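Local atomic coordinates of phosphate-binding protein (Xanthomonas axonopodis pv. citri, PDB entry 5UB3), a protein that probably acts as a periplasmic ligand-sensing receptor of the phosphonate-binding protein family, paired with a diguanylate cyclase, and here is bound to chloride. Residues W62-T67 with T85-L90; V184-E189 with V195-F200. All coordinates share one frame; numbering follows the deposited sequence.

Interaction 1: residues W62-T67 with T85-L90; sequences WVSETT and TERGGL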
loop_
_atom_site.group_PDB
_atom_site.type_symbol
_atom_site.label_atom_id
_atom_site.label_comp_id
_atom_site.label_asym_id
_atom_site.label_seq_id
_atom_site.Cartn_x
_atom_site.Cartn_y
_atom_site.Cartn_z
ATOM N N TRP A 62 -1.548 -13.145 8.989
ATOM C CA TRP A 62 -0.936 -11.890 9.322
ATOM C C TRP A 62 -0.365 -11.319 8.039
ATOM O O TRP A 62 0.293 -12.033 7.291
ATOM C CB TRP A 62 0.123 -12.138 10.393
ATOM C CG TRP A 62 1.181 -11.084 10.544
ATOM C CD1 TRP A 62 1.050 -9.720 10.425
ATOM C CD2 TRP A 62 2.539 -11.317 10.877
ATOM N NE1 TRP A 62 2.262 -9.094 10.623
ATOM C CE2 TRP A 62 3.191 -10.044 10.937
ATOM C CE3 TRP A 62 3.279 -12.472 11.147
ATOM C CZ2 TRP A 62 4.567 -9.914 11.181
ATOM C CZ3 TRP A 62 4.658 -12.327 11.433
ATOM C CH2 TRP A 62 5.272 -11.063 11.435
ATOM N N VAL A 63 -0.732 -10.084 7.741
ATOM C CA VAL A 63 -0.168 -9.392 6.597
ATOM C C VAL A 63 0.356 -8.035 7.046
ATOM O O VAL A 63 -0.192 -7.441 7.967
ATOM C CB VAL A 63 -1.160 -9.215 5.457
ATOM C CG1 VAL A 63 -1.672 -10.551 4.917
ATOM C CG2 VAL A 63 -2.292 -8.290 5.887
ATOM N N SER A 64 1.379 -7.533 6.358
ATOM C CA SER A 64 1.878 -6.226 6.610
ATOM C C SER A 64 1.626 -5.503 5.324
ATOM O O SER A 64 2.163 -5.911 4.343
ATOM C CB SER A 64 3.365 -6.253 6.888
ATOM O OG SER A 64 3.797 -4.952 7.270
ATOM N N GLU A 65 0.806 -4.460 5.341
ATOM C CA GLU A 65 0.292 -3.773 4.099
ATOM C C GLU A 65 0.264 -2.293 4.281
ATOM O O GLU A 65 0.211 -1.794 5.433
ATOM C CB GLU A 65 -1.152 -4.152 3.839
ATOM C CG GLU A 65 -1.343 -5.576 3.459
ATOM C CD GLU A 65 -0.757 -5.948 2.128
ATOM O OE1 GLU A 65 -0.406 -5.082 1.348
ATOM O OE2 GLU A 65 -0.664 -7.171 1.899
ATOM N N THR A 66 0.203 -1.573 3.159
ATOM C CA THR A 66 -0.032 -0.164 3.253
ATOM C C THR A 66 -1.471 0.012 3.684
ATOM O O THR A 66 -2.254 -0.851 3.491
ATOM C CB THR A 66 0.210 0.509 1.924
ATOM O OG1 THR A 66 -0.756 -0.008 1.019
ATOM C CG2 THR A 66 1.687 0.219 1.425
ATOM N N THR A 67 -1.795 1.146 4.265
ATOM C CA THR A 67 -3.068 1.309 4.915
ATOM C C THR A 67 -4.308 1.224 4.035
ATOM O O THR A 67 -5.321 0.762 4.495
ATOM C CB THR A 67 -3.063 2.597 5.716
ATOM O OG1 THR A 67 -2.591 3.653 4.895
ATOM C CG2 THR A 67 -2.159 2.435 6.906
ATOM N N THR A 85 2.457 0.585 11.687
ATOM C CA THR A 85 3.780 0.235 11.240
ATOM C C THR A 85 4.466 1.451 10.662
ATOM O O THR A 85 3.883 2.199 9.855
ATOM C CB THR A 85 3.736 -0.932 10.230
ATOM O OG1 THR A 85 2.979 -1.976 10.839
ATOM C CG2 THR A 85 5.091 -1.424 9.812
ATOM N N GLU A 86 5.725 1.615 11.074
ATOM C CA GLU A 86 6.571 2.715 10.609
ATOM C C GLU A 86 7.575 2.091 9.690
ATOM O O GLU A 86 8.276 1.128 10.061
ATOM C CB GLU A 86 7.273 3.339 11.826
ATOM C CG GLU A 86 8.024 4.602 11.506
ATOM C CD GLU A 86 8.855 5.030 12.708
ATOM O OE1 GLU A 86 8.249 5.611 13.655
ATOM O OE2 GLU A 86 10.073 4.717 12.659
ATOM N N ARG A 87 7.660 2.621 8.487
ATOM C CA ARG A 87 8.613 2.170 7.515
ATOM C C ARG A 87 9.565 3.302 7.099
ATOM O O ARG A 87 9.162 4.448 6.860
ATOM C CB ARG A 87 7.883 1.623 6.295
ATOM C CG ARG A 87 7.084 0.348 6.548
ATOM C CD ARG A 87 6.378 -0.119 5.308
ATOM N NE ARG A 87 5.585 -1.325 5.546
ATOM C CZ ARG A 87 4.747 -1.862 4.655
ATOM N NH1 ARG A 87 4.558 -1.320 3.416
ATOM N NH2 ARG A 87 4.095 -2.968 5.030
ATOM N N GLY A 88 10.830 2.945 6.968
ATOM C CA GLY A 88 11.892 3.913 6.702
ATOM C C GLY A 88 11.884 5.148 7.566
ATOM O O GLY A 88 12.094 6.222 7.054
ATOM N N GLY A 89 11.576 5.009 8.843
ATOM C CA GLY A 89 11.450 6.137 9.742
ATOM C C GLY A 89 10.205 7.015 9.608
ATOM O O GLY A 89 10.083 8.014 10.322
ATOM N N LEU A 90 9.272 6.678 8.721
ATOM C CA LEU A 90 8.103 7.534 8.468
ATOM C C LEU A 90 6.866 6.779 8.844
ATOM O O LEU A 90 6.623 5.659 8.370
ATOM C CB LEU A 90 8.025 7.885 6.976
ATOM C CG LEU A 90 9.238 8.611 6.421
ATOM C CD1 LEU A 90 9.125 8.773 4.931
ATOM C CD2 LEU A 90 9.416 9.972 7.091
HETATM O O HOH W 1 6.233 -3.377 7.242
#
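Ser64 holds OG anti to the backbone N (chi1 -174°), which points the hydroxyl at the tip of Arg87. The arginine sets CG beside its own backbone N and then runs extended from CG to NE. This straight arm carries the guanidinium from strand 79-87 across to strand 62-66. There Arg87 NH2 donates a hydrogen bond to Ser64 OG, 3.0 Å long. OG lies almost exactly in the guanidinium plane, and the N-H...O angle of 146° makes the bond moderately bent. A water links the same two groups a second time. It accepts from Arg87 NE at 2.7 Å and donates to Ser64 OG at 2.9 Å. The hydroxyl thus receives two bonds across this contact. Its own bond runs outside it, to Glu214, which also bonds Trp62 NE1 and Thr85 OG1, so one acid ties both segments. Further along, the methyl CG2 of Thr66 comes within 3.8 Å of Arg87 NH1, the two side chains crossing at about a right angle. The Thr66 hydroxyl is engaged elsewhere, with Thr124. This is structural packing within the periplasmic-binding-protein fold: a buried arginine bridges two strands that are not direct neighbours. Their axes stay 9.3 Å apart at closest, at 58° to each other. Strand 209-217 pairs antiparallel with both and supplies Glu214, while strand 4-8 runs parallel to strand 62-66.

Interaction 2: residues V184-E189 with V195-F200; sequences VDWDDE and VFKRDF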
loop_
_atom_site.group_PDB
_atom_site.type_symbol
_atom_site.label_atom_id
_atom_site.label_comp_id
_atom_site.label_asym_id
_atom_site.label_seq_id
_atom_site.Cartn_x
_atom_site.Cartn_y
_atom_site.Cartn_z
ATOM N N VAL A 184 7.233 9.141 -0.722
ATOM C CA VAL A 184 8.426 8.331 -0.445
ATOM C C VAL A 184 9.001 7.728 -1.716
ATOM O O VAL A 184 10.239 7.729 -1.964
ATOM C CB VAL A 184 8.104 7.202 0.524
ATOM C CG1 VAL A 184 9.374 6.414 0.857
ATOM C CG2 VAL A 184 7.484 7.768 1.777
ATOM N N ASP A 185 8.100 7.224 -2.546
ATOM C CA ASP A 185 8.465 6.736 -3.853
ATOM C C ASP A 185 9.217 7.755 -4.671
ATOM O O ASP A 185 10.172 7.412 -5.345
ATOM C CB ASP A 185 7.227 6.402 -4.662
ATOM C CG ASP A 185 6.473 5.230 -4.151
ATOM O OD1 ASP A 185 7.011 4.335 -3.468
ATOM O OD2 ASP A 185 5.291 5.178 -4.518
ATOM N N TRP A 186 8.797 9.016 -4.588
ATOM C CA TRP A 186 9.429 10.109 -5.275
ATOM C C TRP A 186 10.947 10.166 -5.059
ATOM O O TRP A 186 11.678 10.543 -5.957
ATOM C CB TRP A 186 8.806 11.397 -4.791
ATOM C CG TRP A 186 9.230 12.648 -5.508
ATOM C CD1 TRP A 186 9.954 13.682 -4.983
ATOM C CD2 TRP A 186 8.909 13.029 -6.882
ATOM N NE1 TRP A 186 10.100 14.664 -5.930
ATOM C CE2 TRP A 186 9.467 14.296 -7.094
ATOM C CE3 TRP A 186 8.203 12.411 -7.927
ATOM C CZ2 TRP A 186 9.344 14.985 -8.316
ATOM C CZ3 TRP A 186 8.065 13.094 -9.156
ATOM C CH2 TRP A 186 8.644 14.367 -9.332
ATOM N N ASP A 187 11.391 9.826 -3.849
ATOM C CA ASP A 187 12.797 9.913 -3.438
ATOM C C ASP A 187 13.478 8.557 -3.461
ATOM O O ASP A 187 14.644 8.424 -3.066
ATOM C CB ASP A 187 12.893 10.564 -2.031
ATOM C CG ASP A 187 12.597 12.061 -2.069
ATOM O OD1 ASP A 187 13.008 12.729 -3.030
ATOM O OD2 ASP A 187 11.892 12.562 -1.198
ATOM N N ASP A 188 12.756 7.547 -3.922
ATOM C CA ASP A 188 13.291 6.236 -4.054
ATOM C C ASP A 188 13.692 6.029 -5.501
ATOM O O ASP A 188 12.842 5.816 -6.343
ATOM C CB ASP A 188 12.236 5.223 -3.664
ATOM C CG ASP A 188 12.765 3.846 -3.590
ATOM O OD1 ASP A 188 13.695 3.520 -4.364
ATOM O OD2 ASP A 188 12.252 3.100 -2.732
ATOM N N GLU A 189 14.993 5.951 -5.751
ATOM C CA GLU A 189 15.496 5.881 -7.112
ATOM C C GLU A 189 15.149 4.617 -7.935
ATOM O O GLU A 189 15.258 4.673 -9.146
ATOM C CB GLU A 189 16.991 6.150 -7.120
ATOM C CG GLU A 189 17.336 7.520 -6.503
ATOM C CD GLU A 189 18.796 7.859 -6.632
ATOM O OE1 GLU A 189 19.462 7.132 -7.383
ATOM O OE2 GLU A 189 19.240 8.823 -5.983
ATOM N N VAL A 195 17.181 10.312 -13.771
ATOM C CA VAL A 195 17.054 10.686 -15.190
ATOM C C VAL A 195 15.616 11.092 -15.550
ATOM O O VAL A 195 15.436 11.977 -16.344
ATOM C CB VAL A 195 17.590 9.582 -16.150
ATOM C CG1 VAL A 195 16.798 8.282 -16.051
ATOM C CG2 VAL A 195 17.577 10.042 -17.590
ATOM N N PHE A 196 14.597 10.444 -14.968
ATOM C CA PHE A 196 13.207 10.841 -15.169
ATOM C C PHE A 196 12.786 11.974 -14.288
ATOM O O PHE A 196 12.135 12.880 -14.761
ATOM C CB PHE A 196 12.157 9.685 -15.010
ATOM C CG PHE A 196 12.373 8.493 -15.910
ATOM C CD1 PHE A 196 13.117 8.568 -17.088
ATOM C CD2 PHE A 196 11.780 7.281 -15.574
ATOM C CE1 PHE A 196 13.300 7.437 -17.863
ATOM C CE2 PHE A 196 11.950 6.151 -16.351
ATOM C CZ PHE A 196 12.705 6.226 -17.498
ATOM N N LYS A 197 13.127 11.883 -13.002
ATOM C CA LYS A 197 12.696 12.843 -11.994
ATOM C C LYS A 197 13.008 14.291 -12.334
ATOM O O LYS A 197 12.218 15.189 -12.072
ATOM C CB LYS A 197 13.365 12.492 -10.657
ATOM C CG LYS A 197 12.905 13.346 -9.491
ATOM C CD LYS A 197 13.659 12.967 -8.232
ATOM C CE LYS A 197 12.950 13.614 -7.077
ATOM N NZ LYS A 197 13.714 13.538 -5.833
ATOM N N ARG A 198 14.184 14.511 -12.885
ATOM C CA ARG A 198 14.621 15.869 -13.233
ATOM C C ARG A 198 13.717 16.506 -14.282
ATOM O O ARG A 198 13.649 17.716 -14.346
ATOM C CB ARG A 198 16.076 15.875 -13.716
ATOM C CG ARG A 198 16.269 15.234 -15.066
ATOM C CD ARG A 198 17.723 14.876 -15.251
ATOM N NE ARG A 198 18.056 14.521 -16.622
ATOM C CZ ARG A 198 19.213 13.972 -16.995
ATOM N NH1 ARG A 198 20.151 13.688 -16.091
ATOM N NH2 ARG A 198 19.432 13.660 -18.258
ATOM N N ASP A 199 13.016 15.695 -15.078
ATOM C CA ASP A 199 12.066 16.240 -16.061
ATOM C C ASP A 199 10.643 16.438 -15.567
ATOM O O ASP A 199 9.770 16.826 -16.340
ATOM C CB ASP A 199 12.120 15.413 -17.324
ATOM C CG ASP A 199 13.470 15.568 -18.083
ATOM O OD1 ASP A 199 14.076 16.632 -18.086
ATOM O OD2 ASP A 199 13.902 14.585 -18.662
ATOM N N PHE A 200 10.416 16.194 -14.273
ATOM C CA PHE A 200 9.100 16.243 -13.672
ATOM C C PHE A 200 8.876 17.383 -12.692
ATOM O O PHE A 200 9.781 17.842 -12.020
ATOM C CB PHE A 200 8.843 14.938 -12.875
ATOM C CG PHE A 200 8.750 13.705 -13.700
ATOM C CD1 PHE A 200 8.321 13.730 -15.017
ATOM C CD2 PHE A 200 9.020 12.493 -13.138
ATOM C CE1 PHE A 200 8.213 12.558 -15.744
ATOM C CE2 PHE A 200 8.932 11.291 -13.873
ATOM C CZ PHE A 200 8.506 11.334 -15.164
#
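Lys197 meets Trp186 and Asp187 in a cation-pi and salt-bridge arrangement, within a periplasmic-binding-protein fold. It sits on the short helix 194-197, facing the short helix 183-186. From CB the lysine chain leaves with CG anti to the backbone N (chi1 -175°) and stays extended to its tip. Lys197 CG passes 4.1 Å from Trp186 CZ2, on the six-membered part of the indole. Lys197 CD approaches the backbone, 3.9 Å from Trp186 O. Lys197 CE makes the close contact, 3.2 Å from Trp186 NE1. It lies over one face of the indole as a CH-pi contact, 3.6 Å from the centroid of the five-membered ring. Lys197 NZ ends the chain 4.2 Å from that same centroid. It is 33° off the ring normal, so the cation-pi contact is off-centre. The ammonium also donates to Asp187 OD1, which it meets nearly along the C-O axis. This salt bridge would draw the charge past the ring toward the carboxylate. The indole has a second neighbour, where Trp186 CH2 touches Phe200 CB at 3.6 Å. Trp186 therefore has the lysine arm over one face and Phe200 CB at its edge. Phe98 of strand 92-100 meets the rings of both Trp186 and Phe200, and Met192 from the intervening loop touches Trp186, Lys197 and Phe200. Phe196 O stands 3.5 Å above the plane of the Phe200 ring, over its centre.

Overall arrangement
From the N terminus the chain reaches strand 62-66, passes through helix 67-75 and goes on into strand 79-87. Interaction 1 closes this excursion of 17 residues and joins the two strands. The chain then continues through strand 92-100 and, much later, strand 178-182. Interaction 2 closes a much shorter loop, of five residues, and ties helix 183-186 to helix 194-197 and the turn before strand 200-205. The two loops follow in series and neither nest nor cross. Interaction 1 is buried near the centre of the chain, whereas interaction 2 is more peripheral. Their centres are 22 Å apart, yet Leu90 CD1 packs 3.7 Å from Val184 CG2, connecting the two regions.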